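Side-chain contacts in PAN2-PAN3 deadenylation complex catalytic subunit pan2 (Neurospora crassa, PDB 4CZW), which probably serves as the catalytic subunit of the PAN deadenylation complex, shortening the poly(A) tails of mRNA with its exonuclease domain: residues I573-K576 with R581-S584; A589-K594 with E632-K637; E619-M622 with S626-D629. One frame throughout, in Å; residues are numbered along the deposited sequence.

Contact 1: residues I573-K576 with R581-S584; sequences IFMK and RKIS
F574 presents two different things here: its ring turns away from R581-S584, while its carbonyl O lies 3.6 Å from CG1 of I583. On one face of that ring sits I573 CG2, 4.0 Å above the plane, nearer the ring's border than its middle; Y618, L588, L592 and L634 also touch the F574 side chain. F574 is the centre of an inverse gamma turn, with a weak bond of 3.1 Å from M575 N to I573 O. The turn ends helix 570-573 and sends the chain into the loop that returns along itself to helix 585-592, within the exonuclease domain and its RNase H-like fold. Beyond the turn, M575, modelled as selenomethionine, meets the returning limb of the loop. Its CG rests 3.7 Å from the carbonyl O of R581, and its selenium lies across the K582 chain, 3.8 Å from K582 CG. K582 runs extended until chi4 (-62°), where a bend brings NZ to 3.4 Å from M575 SE. The F574 carbonyl O also accepts a hydrogen bond from Y635 OH, and S584 sits at the N-cap position of helix 585-592, with its OG hydrogen-bonded to A586 N.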
ATOM      1  N   ILE A 573      -4.757 -29.810  -5.533  1.00 47.63           N
ATOM      2  CA  ILE A 573      -5.397 -30.740  -6.457  1.00 42.85           C
ATOM      3  C   ILE A 573      -5.353 -32.181  -5.954  1.00 48.29           C
ATOM      4  O   ILE A 573      -6.377 -32.864  -5.914  1.00 53.76           O
ATOM      5  CB  ILE A 573      -4.738 -30.675  -7.849  1.00 44.05           C
ATOM      6  CG1 ILE A 573      -5.118 -29.374  -8.559  1.00 40.20           C
ATOM      7  CG2 ILE A 573      -5.148 -31.864  -8.690  1.00 50.42           C
ATOM      8  CD1 ILE A 573      -4.503 -29.228  -9.934  1.00 42.93           C
ATOM      9  N   PHE A 574      -4.168 -32.636  -5.560  1.00 53.14           N
ATOM     10  CA  PHE A 574      -3.996 -34.017  -5.123  1.00 54.55           C
ATOM     11  C   PHE A 574      -4.212 -34.184  -3.622  1.00 55.29           C
ATOM     12  O   PHE A 574      -3.375 -34.755  -2.922  1.00 62.15           O
ATOM     13  CB  PHE A 574      -2.611 -34.530  -5.518  1.00 49.20           C
ATOM     14  CG  PHE A 574      -2.445 -34.735  -6.996  1.00 48.72           C
ATOM     15  CD1 PHE A 574      -2.945 -35.872  -7.609  1.00 46.20           C
ATOM     16  CD2 PHE A 574      -1.797 -33.789  -7.773  1.00 41.91           C
ATOM     17  CE1 PHE A 574      -2.800 -36.064  -8.970  1.00 44.72           C
ATOM     18  CE2 PHE A 574      -1.648 -33.975  -9.135  1.00 45.88           C
ATOM     19  CZ  PHE A 574      -2.150 -35.115  -9.734  1.00 45.98           C
HETATM   20  N   MSE A 575      -5.341 -33.681  -3.138  1.00 60.94           N
HETATM   21  CA  MSE A 575      -5.757 -33.908  -1.761  1.00 64.04           C
HETATM   22  C   MSE A 575      -7.000 -34.782  -1.719  1.00 63.90           C
HETATM   23  O   MSE A 575      -7.915 -34.607  -2.522  1.00 68.34           O
HETATM   24  CB  MSE A 575      -6.045 -32.587  -1.044  1.00 66.11           C
HETATM   25  CG  MSE A 575      -4.825 -31.761  -0.695  1.00 64.74           C
HETATM   26 SE   MSE A 575      -5.299 -30.260   0.460  1.00 87.37          SE
HETATM   27  CE  MSE A 575      -6.786 -29.537  -0.573  1.00 48.16           C
ATOM     28  N   LYS A 576      -7.033 -35.728  -0.787  1.00 68.33           N
ATOM     29  CA  LYS A 576      -8.270 -36.436  -0.502  1.00 84.97           C
ATOM     30  C   LYS A 576      -9.067 -35.556   0.454  1.00 86.21           C
ATOM     31  O   LYS A 576      -8.611 -35.275   1.562  1.00 87.37           O
ATOM     32  CB  LYS A 576      -8.006 -37.821   0.090  1.00 81.52           C
ATOM     33  CG  LYS A 576      -9.018 -38.873  -0.348  1.00 79.93           C
ATOM     34  CD  LYS A 576      -8.658 -40.265   0.155  1.00 88.97           C
ATOM     35  CE  LYS A 576      -9.257 -40.548   1.527  1.00 99.25           C
ATOM     36  NZ  LYS A 576      -8.676 -39.705   2.608  1.00 80.52           N
ATOM     37  N   ARG A 581      -4.458 -32.819   4.304  1.00118.78           N
ATOM     38  CA  ARG A 581      -3.012 -33.006   4.293  1.00106.18           C
ATOM     39  C   ARG A 581      -2.498 -32.980   2.859  1.00 94.49           C
ATOM     40  O   ARG A 581      -3.075 -33.609   1.973  1.00 87.24           O
ATOM     41  CB  ARG A 581      -2.628 -34.322   4.976  1.00103.37           C
ATOM     42  CG  ARG A 581      -2.890 -34.346   6.475  1.00121.57           C
ATOM     43  CD  ARG A 581      -2.477 -35.677   7.089  1.00133.34           C
ATOM     44  NE  ARG A 581      -2.712 -35.714   8.531  1.00145.74           N
ATOM     45  CZ  ARG A 581      -2.489 -36.777   9.298  1.00147.89           C
ATOM     46  NH1 ARG A 581      -2.023 -37.897   8.764  1.00136.82           N
ATOM     47  NH2 ARG A 581      -2.732 -36.719  10.601  1.00151.13           N
ATOM     48  N   LYS A 582      -1.411 -32.249   2.636  1.00 89.32           N
ATOM     49  CA  LYS A 582      -0.884 -32.064   1.290  1.00 83.34           C
ATOM     50  C   LYS A 582       0.309 -32.972   1.007  1.00 75.43           C
ATOM     51  O   LYS A 582       1.187 -33.148   1.852  1.00 77.71           O
ATOM     52  CB  LYS A 582      -0.492 -30.601   1.075  1.00 84.13           C
ATOM     53  CG  LYS A 582      -1.648 -29.631   1.258  1.00 79.52           C
ATOM     54  CD  LYS A 582      -1.194 -28.188   1.127  1.00 79.70           C
ATOM     55  CE  LYS A 582      -2.360 -27.230   1.302  1.00 92.36           C
ATOM     56  NZ  LYS A 582      -3.403 -27.432   0.258  1.00 77.06           N
ATOM     57  N   ILE A 583       0.328 -33.545  -0.192  1.00 65.98           N
ATOM     58  CA  ILE A 583       1.402 -34.436  -0.609  1.00 56.20           C
ATOM     59  C   ILE A 583       2.603 -33.633  -1.103  1.00 55.09           C
ATOM     60  O   ILE A 583       2.443 -32.579  -1.720  1.00 55.01           O
ATOM     61  CB  ILE A 583       0.933 -35.401  -1.720  1.00 60.64           C
ATOM     62  CG1 ILE A 583      -0.395 -36.055  -1.337  1.00 64.74           C
ATOM     63  CG2 ILE A 583       1.984 -36.465  -1.996  1.00 59.49           C
ATOM     64  CD1 ILE A 583      -0.301 -36.976  -0.139  1.00 68.35           C
ATOM     65  N   SER A 584       3.802 -34.131  -0.819  1.00 52.41           N
ATOM     66  CA  SER A 584       5.034 -33.486  -1.261  1.00 41.60           C
ATOM     67  C   SER A 584       5.163 -33.478  -2.781  1.00 48.80           C
ATOM     68  O   SER A 584       4.603 -34.334  -3.466  1.00 55.93           O
ATOM     69  CB  SER A 584       6.247 -34.183  -0.644  1.00 38.84           C
ATOM     70  OG  SER A 584       7.454 -33.710  -1.216  1.00 57.40           O
TER

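Contact 2: residues A589-K594 with E632-K637; sequences AWYLLK and EALYKK
Apolar touches from Y591 carry this contact, with A633 and L634 receiving them. Its ring reaches across from helix 585-592 with CG anti to the backbone N (chi1 -172°), and the two partners meet different parts of it. L634 brings its CD2 methyl to 3.8 Å from Y591 CD2, on the inner half of the ring, the two side chains crossing at a slant. Further out, the A633 methyl lies 4.2 Å from Y591 CZ, next to the hydroxyl-bearing end. Both methyls approach the ring obliquely. Polar contact adds little between the two segments: Y591 OH is 4.0 Å from the carbonyl O of A633, too long for a hydrogen bond. What is joined here is the end of helix 585-592 and the end of helix 627-634, two pieces of the C-terminal helical part of the exonuclease unit, at a distance from the annotated metal sites. Within the first segment, L593 N reaches A589 O in a weak bond of 3.1 Å, and K594, with positive phi, departs from helical backbone angles; Y635 N makes a similarly weak bond to E632 O near the end of helix 627-634. Around the contact, L634 also packs on F587 and L588, and the Y635 ring forms a cation-pi pair with K576.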
ATOM      1  N   ALA A 589       5.930 -36.571  -7.844  1.00 46.64           N
ATOM      2  CA  ALA A 589       6.782 -36.767  -9.010  1.00 47.39           C
ATOM      3  C   ALA A 589       7.284 -38.205  -9.081  1.00 49.65           C
ATOM      4  O   ALA A 589       7.479 -38.752 -10.164  1.00 53.60           O
ATOM      5  CB  ALA A 589       7.952 -35.796  -8.981  1.00 39.16           C
ATOM      6  N   TRP A 590       7.488 -38.814  -7.918  1.00 47.68           N
ATOM      7  CA  TRP A 590       8.001 -40.176  -7.846  1.00 50.62           C
ATOM      8  C   TRP A 590       6.924 -41.212  -8.156  1.00 51.35           C
ATOM      9  O   TRP A 590       7.205 -42.253  -8.748  1.00 49.16           O
ATOM     10  CB  TRP A 590       8.601 -40.444  -6.463  1.00 46.01           C
ATOM     11  CG  TRP A 590       9.024 -41.866  -6.250  1.00 49.90           C
ATOM     12  CD1 TRP A 590      10.103 -42.492  -6.805  1.00 54.60           C
ATOM     13  CD2 TRP A 590       8.386 -42.838  -5.411  1.00 51.18           C
ATOM     14  NE1 TRP A 590      10.172 -43.793  -6.370  1.00 57.28           N
ATOM     15  CE2 TRP A 590       9.129 -44.031  -5.512  1.00 52.36           C
ATOM     16  CE3 TRP A 590       7.256 -42.815  -4.588  1.00 45.69           C
ATOM     17  CZ2 TRP A 590       8.780 -45.189  -4.821  1.00 50.26           C
ATOM     18  CZ3 TRP A 590       6.911 -43.967  -3.902  1.00 49.38           C
ATOM     19  CH2 TRP A 590       7.670 -45.137  -4.024  1.00 51.39           C
ATOM     20  N   TYR A 591       5.691 -40.917  -7.761  1.00 49.44           N
ATOM     21  CA  TYR A 591       4.602 -41.879  -7.886  1.00 44.92           C
ATOM     22  C   TYR A 591       3.843 -41.741  -9.202  1.00 44.39           C
ATOM     23  O   TYR A 591       3.338 -42.726  -9.739  1.00 51.82           O
ATOM     24  CB  TYR A 591       3.635 -41.734  -6.709  1.00 46.93           C
ATOM     25  CG  TYR A 591       2.585 -42.820  -6.641  1.00 49.57           C
ATOM     26  CD1 TYR A 591       2.892 -44.075  -6.135  1.00 52.72           C
ATOM     27  CD2 TYR A 591       1.287 -42.589  -7.078  1.00 44.46           C
ATOM     28  CE1 TYR A 591       1.938 -45.072  -6.070  1.00 49.61           C
ATOM     29  CE2 TYR A 591       0.326 -43.580  -7.016  1.00 50.65           C
ATOM     30  CZ  TYR A 591       0.658 -44.819  -6.511  1.00 53.20           C
ATOM     31  OH  TYR A 591      -0.293 -45.811  -6.445  1.00 51.20           O
ATOM     32  N   LEU A 592       3.763 -40.520  -9.721  1.00 47.16           N
ATOM     33  CA  LEU A 592       2.983 -40.263 -10.927  1.00 47.24           C
ATOM     34  C   LEU A 592       3.858 -40.108 -12.169  1.00 47.86           C
ATOM     35  O   LEU A 592       3.407 -40.354 -13.286  1.00 53.73           O
ATOM     36  CB  LEU A 592       2.122 -39.012 -10.744  1.00 42.70           C
ATOM     37  CG  LEU A 592       1.156 -39.017  -9.556  1.00 45.61           C
ATOM     38  CD1 LEU A 592       0.382 -37.711  -9.490  1.00 51.21           C
ATOM     39  CD2 LEU A 592       0.206 -40.204  -9.636  1.00 47.34           C
ATOM     40  N   LEU A 593       5.108 -39.702 -11.972  1.00 45.46           N
ATOM     41  CA  LEU A 593       6.016 -39.479 -13.092  1.00 44.97           C
ATOM     42  C   LEU A 593       7.196 -40.445 -13.072  1.00 50.13           C
ATOM     43  O   LEU A 593       7.983 -40.486 -14.019  1.00 50.02           O
ATOM     44  CB  LEU A 593       6.533 -38.037 -13.086  1.00 41.15           C
ATOM     45  CG  LEU A 593       5.496 -36.917 -13.170  1.00 45.45           C
ATOM     46  CD1 LEU A 593       6.160 -35.561 -12.980  1.00 42.47           C
ATOM     47  CD2 LEU A 593       4.757 -36.970 -14.497  1.00 49.24           C
ATOM     48  N   LYS A 594       7.306 -41.218 -11.994  1.00 50.42           N
ATOM     49  CA  LYS A 594       8.439 -42.118 -11.780  1.00 51.39           C
ATOM     50  C   LYS A 594       9.771 -41.380 -11.888  1.00 53.78           C
ATOM     51  O   LYS A 594      10.700 -41.853 -12.541  1.00 54.42           O
ATOM     52  CB  LYS A 594       8.408 -43.284 -12.775  1.00 49.31           C
ATOM     53  CG  LYS A 594       7.435 -44.394 -12.418  1.00 50.90           C
ATOM     54  CD  LYS A 594       6.283 -44.464 -13.405  1.00 64.50           C
ATOM     55  CE  LYS A 594       5.458 -45.724 -13.199  1.00 63.42           C
ATOM     56  NZ  LYS A 594       4.279 -45.774 -14.108  1.00 67.05           N
ATOM     57  N   GLU A 632      -7.034 -42.427  -4.490  1.00 57.20           N
ATOM     58  CA  GLU A 632      -7.153 -43.430  -3.437  1.00 61.27           C
ATOM     59  C   GLU A 632      -5.828 -44.150  -3.222  1.00 59.99           C
ATOM     60  O   GLU A 632      -5.439 -44.436  -2.089  1.00 65.93           O
ATOM     61  CB  GLU A 632      -8.249 -44.445  -3.774  1.00 63.34           C
ATOM     62  CG  GLU A 632      -9.665 -43.900  -3.676  1.00 72.73           C
ATOM     63  CD  GLU A 632     -10.070 -43.572  -2.251  1.00 90.61           C
ATOM     64  OE1 GLU A 632      -9.501 -44.172  -1.315  1.00 90.58           O
ATOM     65  OE2 GLU A 632     -10.961 -42.717  -2.069  1.00 90.09           O
ATOM     66  N   ALA A 633      -5.137 -44.438  -4.321  1.00 52.87           N
ATOM     67  CA  ALA A 633      -3.862 -45.141  -4.269  1.00 53.96           C
ATOM     68  C   ALA A 633      -2.789 -44.293  -3.592  1.00 54.60           C
ATOM     69  O   ALA A 633      -1.913 -44.818  -2.907  1.00 59.22           O
ATOM     70  CB  ALA A 633      -3.421 -45.536  -5.669  1.00 52.35           C
ATOM     71  N   LEU A 634      -2.868 -42.979  -3.790  1.00 58.60           N
ATOM     72  CA  LEU A 634      -1.943 -42.045  -3.158  1.00 60.63           C
ATOM     73  C   LEU A 634      -2.048 -42.097  -1.639  1.00 64.87           C
ATOM     74  O   LEU A 634      -1.065 -41.873  -0.931  1.00 63.81           O
ATOM     75  CB  LEU A 634      -2.205 -40.618  -3.645  1.00 54.89           C
ATOM     76  CG  LEU A 634      -1.437 -40.146  -4.881  1.00 54.09           C
ATOM     77  CD1 LEU A 634      -2.011 -38.835  -5.395  1.00 56.64           C
ATOM     78  CD2 LEU A 634       0.040 -39.990  -4.555  1.00 45.83           C
ATOM     79  N   TYR A 635      -3.242 -42.395  -1.139  1.00 71.76           N
ATOM     80  CA  TYR A 635      -3.469 -42.453   0.298  1.00 74.53           C
ATOM     81  C   TYR A 635      -3.728 -43.885   0.762  1.00 87.67           C
ATOM     82  O   TYR A 635      -4.875 -44.301   0.928  1.00 92.12           O
ATOM     83  CB  TYR A 635      -4.637 -41.542   0.691  1.00 82.83           C
ATOM     84  CG  TYR A 635      -4.377 -40.065   0.458  1.00 77.65           C
ATOM     85  CD1 TYR A 635      -4.637 -39.477  -0.774  1.00 74.08           C
ATOM     86  CD2 TYR A 635      -3.875 -39.257   1.473  1.00 78.68           C
ATOM     87  CE1 TYR A 635      -4.403 -38.129  -0.990  1.00 70.59           C
ATOM     88  CE2 TYR A 635      -3.638 -37.908   1.266  1.00 77.75           C
ATOM     89  CZ  TYR A 635      -3.904 -37.350   0.033  1.00 76.78           C
ATOM     90  OH  TYR A 635      -3.670 -36.009  -0.178  1.00 71.42           O
ATOM     91  N   LYS A 636      -2.648 -44.635   0.967  1.00 86.74           N
ATOM     92  CA  LYS A 636      -2.738 -45.999   1.479  1.00 90.77           C
ATOM     93  C   LYS A 636      -1.736 -46.237   2.603  1.00105.85           C
ATOM     94  O   LYS A 636      -2.060 -46.856   3.617  1.00104.79           O
ATOM     95  CB  LYS A 636      -2.512 -47.015   0.360  1.00 84.75           C
ATOM     96  CG  LYS A 636      -3.637 -47.070  -0.658  1.00 88.38           C
ATOM     97  CD  LYS A 636      -4.947 -47.450   0.007  1.00 94.20           C
ATOM     98  CE  LYS A 636      -6.080 -47.499  -1.000  1.00 88.44           C
ATOM     99  NZ  LYS A 636      -7.363 -47.860  -0.341  1.00102.65           N
ATOM    100  N   LYS A 637      -0.516 -45.743   2.422  1.00111.69           N
ATOM    101  CA  LYS A 637       0.514 -45.895   3.441  1.00116.25           C
ATOM    102  C   LYS A 637       1.058 -44.537   3.873  1.00118.38           C
ATOM    103  O   LYS A 637       0.635 -43.496   3.363  1.00119.85           O
ATOM    104  CB  LYS A 637       1.644 -46.793   2.929  1.00112.12           C
ATOM    105  CG  LYS A 637       1.160 -48.160   2.450  1.00112.96           C
ATOM    106  CD  LYS A 637       2.278 -48.937   1.768  1.00 94.27           C
ATOM    107  CE  LYS A 637       1.789 -50.285   1.253  1.00101.06           C
ATOM    108  NZ  LYS A 637       2.877 -50.978   0.510  1.00 78.40           N
TER

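Contact 3: residues E619-M622 with S626-D629; sequences EEFM and SFHD
F627 sets its CG anti to the backbone N (chi1 177°), which swings the ring alongside M622, whose chain bends at chi2 (-74°) to set its selenium beside that ring. The two side chains lie next to each other and point the same way. M622, modelled as selenomethionine, puts SE 3.6 Å from F627 CD2, and the selenium sits obliquely to the ring in a Met-aromatic contact. F621 meets the same phenylalanine from elsewhere: its CB lies at the edge of the F627 ring, near the ring plane, and stands 3.7 Å from F627 CB. The F621 ring itself leads away, with F627 CD1 at its edge and S626 OG 3.8 Å from its CD1. Between these side chains, the F621 carbonyl O takes two backbone N-H groups. S626 N is the firmer donor, at 2.9 Å and in the carbonyl plane, though bent to 139° at the hydrogen; F627 N gives a weak second bond of 3.2 Å. One carbonyl oxygen near the end of helix 604-623 thus receives the N-H of S626 and, weakly, that of F627, the first residue of helix 627-634. S626 OG finds its polar partner within the connection, in N624 OD1. The arrangement is a short connection between two consecutive helices at the surface: helix 604-623 runs out, the chain turns, and helix 627-634 starts at once, with F627 also meeting the ring of Y618 edge-to-face one turn back along helix 604-623.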
ATOM      1  N   GLU A 619      -4.910 -33.866 -15.685  1.00 40.63           N
ATOM      2  CA  GLU A 619      -5.856 -33.687 -16.780  1.00 42.87           C
ATOM      3  C   GLU A 619      -6.159 -35.018 -17.460  1.00 45.01           C
ATOM      4  O   GLU A 619      -7.292 -35.275 -17.863  1.00 43.37           O
ATOM      5  CB  GLU A 619      -5.319 -32.684 -17.802  1.00 43.26           C
ATOM      6  CG  GLU A 619      -5.298 -31.245 -17.315  1.00 44.98           C
ATOM      7  CD  GLU A 619      -5.011 -30.258 -18.429  1.00 50.66           C
ATOM      8  OE1 GLU A 619      -4.203 -30.584 -19.323  1.00 51.17           O
ATOM      9  OE2 GLU A 619      -5.601 -29.157 -18.415  1.00 50.30           O
ATOM     10  N   GLU A 620      -5.138 -35.858 -17.582  1.00 47.07           N
ATOM     11  CA  GLU A 620      -5.299 -37.177 -18.184  1.00 45.96           C
ATOM     12  C   GLU A 620      -6.165 -38.076 -17.310  1.00 50.98           C
ATOM     13  O   GLU A 620      -7.020 -38.804 -17.813  1.00 37.02           O
ATOM     14  CB  GLU A 620      -3.935 -37.833 -18.419  1.00 48.15           C
ATOM     15  CG  GLU A 620      -3.046 -37.078 -19.394  1.00 64.51           C
ATOM     16  CD  GLU A 620      -1.674 -37.708 -19.536  1.00 67.33           C
ATOM     17  OE1 GLU A 620      -1.487 -38.842 -19.047  1.00 65.66           O
ATOM     18  OE2 GLU A 620      -0.782 -37.069 -20.135  1.00 55.68           O
ATOM     19  N   PHE A 621      -5.939 -38.016 -16.001  1.00 36.03           N
ATOM     20  CA  PHE A 621      -6.672 -38.847 -15.050  1.00 38.01           C
ATOM     21  C   PHE A 621      -8.151 -38.470 -15.002  1.00 43.53           C
ATOM     22  O   PHE A 621      -9.017 -39.338 -14.907  1.00 47.69           O
ATOM     23  CB  PHE A 621      -6.055 -38.732 -13.652  1.00 42.02           C
ATOM     24  CG  PHE A 621      -4.640 -39.230 -13.567  1.00 39.11           C
ATOM     25  CD1 PHE A 621      -4.139 -40.111 -14.512  1.00 32.04           C
ATOM     26  CD2 PHE A 621      -3.809 -38.819 -12.537  1.00 37.89           C
ATOM     27  CE1 PHE A 621      -2.836 -40.568 -14.434  1.00 31.51           C
ATOM     28  CE2 PHE A 621      -2.507 -39.273 -12.452  1.00 46.44           C
ATOM     29  CZ  PHE A 621      -2.020 -40.150 -13.402  1.00 46.54           C
HETATM   30  N   MSE A 622      -8.431 -37.172 -15.066  1.00 37.89           N
HETATM   31  CA  MSE A 622      -9.806 -36.684 -15.053  1.00 48.94           C
HETATM   32  C   MSE A 622     -10.531 -37.043 -16.343  1.00 46.58           C
HETATM   33  O   MSE A 622     -11.727 -37.332 -16.336  1.00 41.48           O
HETATM   34  CB  MSE A 622      -9.839 -35.167 -14.843  1.00 42.04           C
HETATM   35  CG  MSE A 622      -9.362 -34.716 -13.475  1.00 42.36           C
HETATM   36 SE   MSE A 622     -10.650 -35.069 -12.054  1.00 53.77          SE
HETATM   37  CE  MSE A 622     -11.974 -33.709 -12.498  1.00 43.90           C
ATOM     38  N   SER A 626      -9.930 -42.015 -14.279  1.00 40.54           N
ATOM     39  CA  SER A 626      -9.129 -42.855 -13.396  1.00 40.89           C
ATOM     40  C   SER A 626      -8.573 -42.075 -12.208  1.00 49.22           C
ATOM     41  O   SER A 626      -7.815 -42.617 -11.405  1.00 50.56           O
ATOM     42  CB  SER A 626      -7.982 -43.504 -14.172  1.00 45.26           C
ATOM     43  OG  SER A 626      -7.097 -42.526 -14.688  1.00 47.34           O
ATOM     44  N   PHE A 627      -8.956 -40.806 -12.093  1.00 46.74           N
ATOM     45  CA  PHE A 627      -8.410 -39.938 -11.052  1.00 45.34           C
ATOM     46  C   PHE A 627      -8.802 -40.382  -9.645  1.00 46.79           C
ATOM     47  O   PHE A 627      -7.998 -40.290  -8.717  1.00 54.24           O
ATOM     48  CB  PHE A 627      -8.851 -38.489 -11.269  1.00 49.82           C
ATOM     49  CG  PHE A 627      -8.381 -37.553 -10.192  1.00 48.91           C
ATOM     50  CD1 PHE A 627      -7.040 -37.225 -10.080  1.00 43.30           C
ATOM     51  CD2 PHE A 627      -9.277 -37.008  -9.288  1.00 43.77           C
ATOM     52  CE1 PHE A 627      -6.601 -36.371  -9.088  1.00 41.09           C
ATOM     53  CE2 PHE A 627      -8.845 -36.150  -8.293  1.00 47.54           C
ATOM     54  CZ  PHE A 627      -7.504 -35.832  -8.195  1.00 44.65           C
ATOM     55  N   HIS A 628     -10.035 -40.853  -9.490  1.00 52.64           N
ATOM     56  CA  HIS A 628     -10.511 -41.315  -8.190  1.00 52.64           C
ATOM     57  C   HIS A 628      -9.672 -42.483  -7.684  1.00 56.72           C
ATOM     58  O   HIS A 628      -9.309 -42.534  -6.509  1.00 55.13           O
ATOM     59  CB  HIS A 628     -11.982 -41.725  -8.263  1.00 53.19           C
ATOM     60  CG  HIS A 628     -12.489 -42.373  -7.013  1.00 62.91           C
ATOM     61  ND1 HIS A 628     -12.695 -41.675  -5.843  1.00 73.32           N
ATOM     62  CD2 HIS A 628     -12.824 -43.658  -6.747  1.00 61.25           C
ATOM     63  CE1 HIS A 628     -13.140 -42.501  -4.912  1.00 78.28           C
ATOM     64  NE2 HIS A 628     -13.225 -43.710  -5.435  1.00 83.16           N
ATOM     65  N   ASP A 629      -9.366 -43.414  -8.581  1.00 53.27           N
ATOM     66  CA  ASP A 629      -8.566 -44.581  -8.232  1.00 52.68           C
ATOM     67  C   ASP A 629      -7.133 -44.189  -7.888  1.00 51.19           C
ATOM     68  O   ASP A 629      -6.538 -44.734  -6.959  1.00 52.09           O
ATOM     69  CB  ASP A 629      -8.576 -45.594  -9.378  1.00 55.70           C
ATOM     70  CG  ASP A 629      -9.964 -46.139  -9.660  1.00 69.88           C
ATOM     71  OD1 ASP A 629     -10.753 -46.284  -8.702  1.00 55.77           O
ATOM     72  OD2 ASP A 629     -10.267 -46.419 -10.840  1.00 64.61           O
TER

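Overall arrangement
All three contacts belong to one helical corner far from the centre of the chain, and none is deep core. Contacts 1 and 3 are surface contacts across short connections, contact 1 within the loop between helices 570-573 and 585-592, contact 3 at the turn between helices 604-623 and 627-634. Contact 2 is partly buried and joins segments far apart in sequence, enclosing contact 3 along the chain and sharing helix 627-634 with it. Only contact 3 has hydrogen bonds between its segments; contact 2 is apolar, and contact 1 mixes selenium, lysine and carbonyl packing. Y635 OH of contact 2 hydrogen-bonds the F574 carbonyl of contact 1, F574 and F627 rings join contacts 1 and 3, and L592 meets F621.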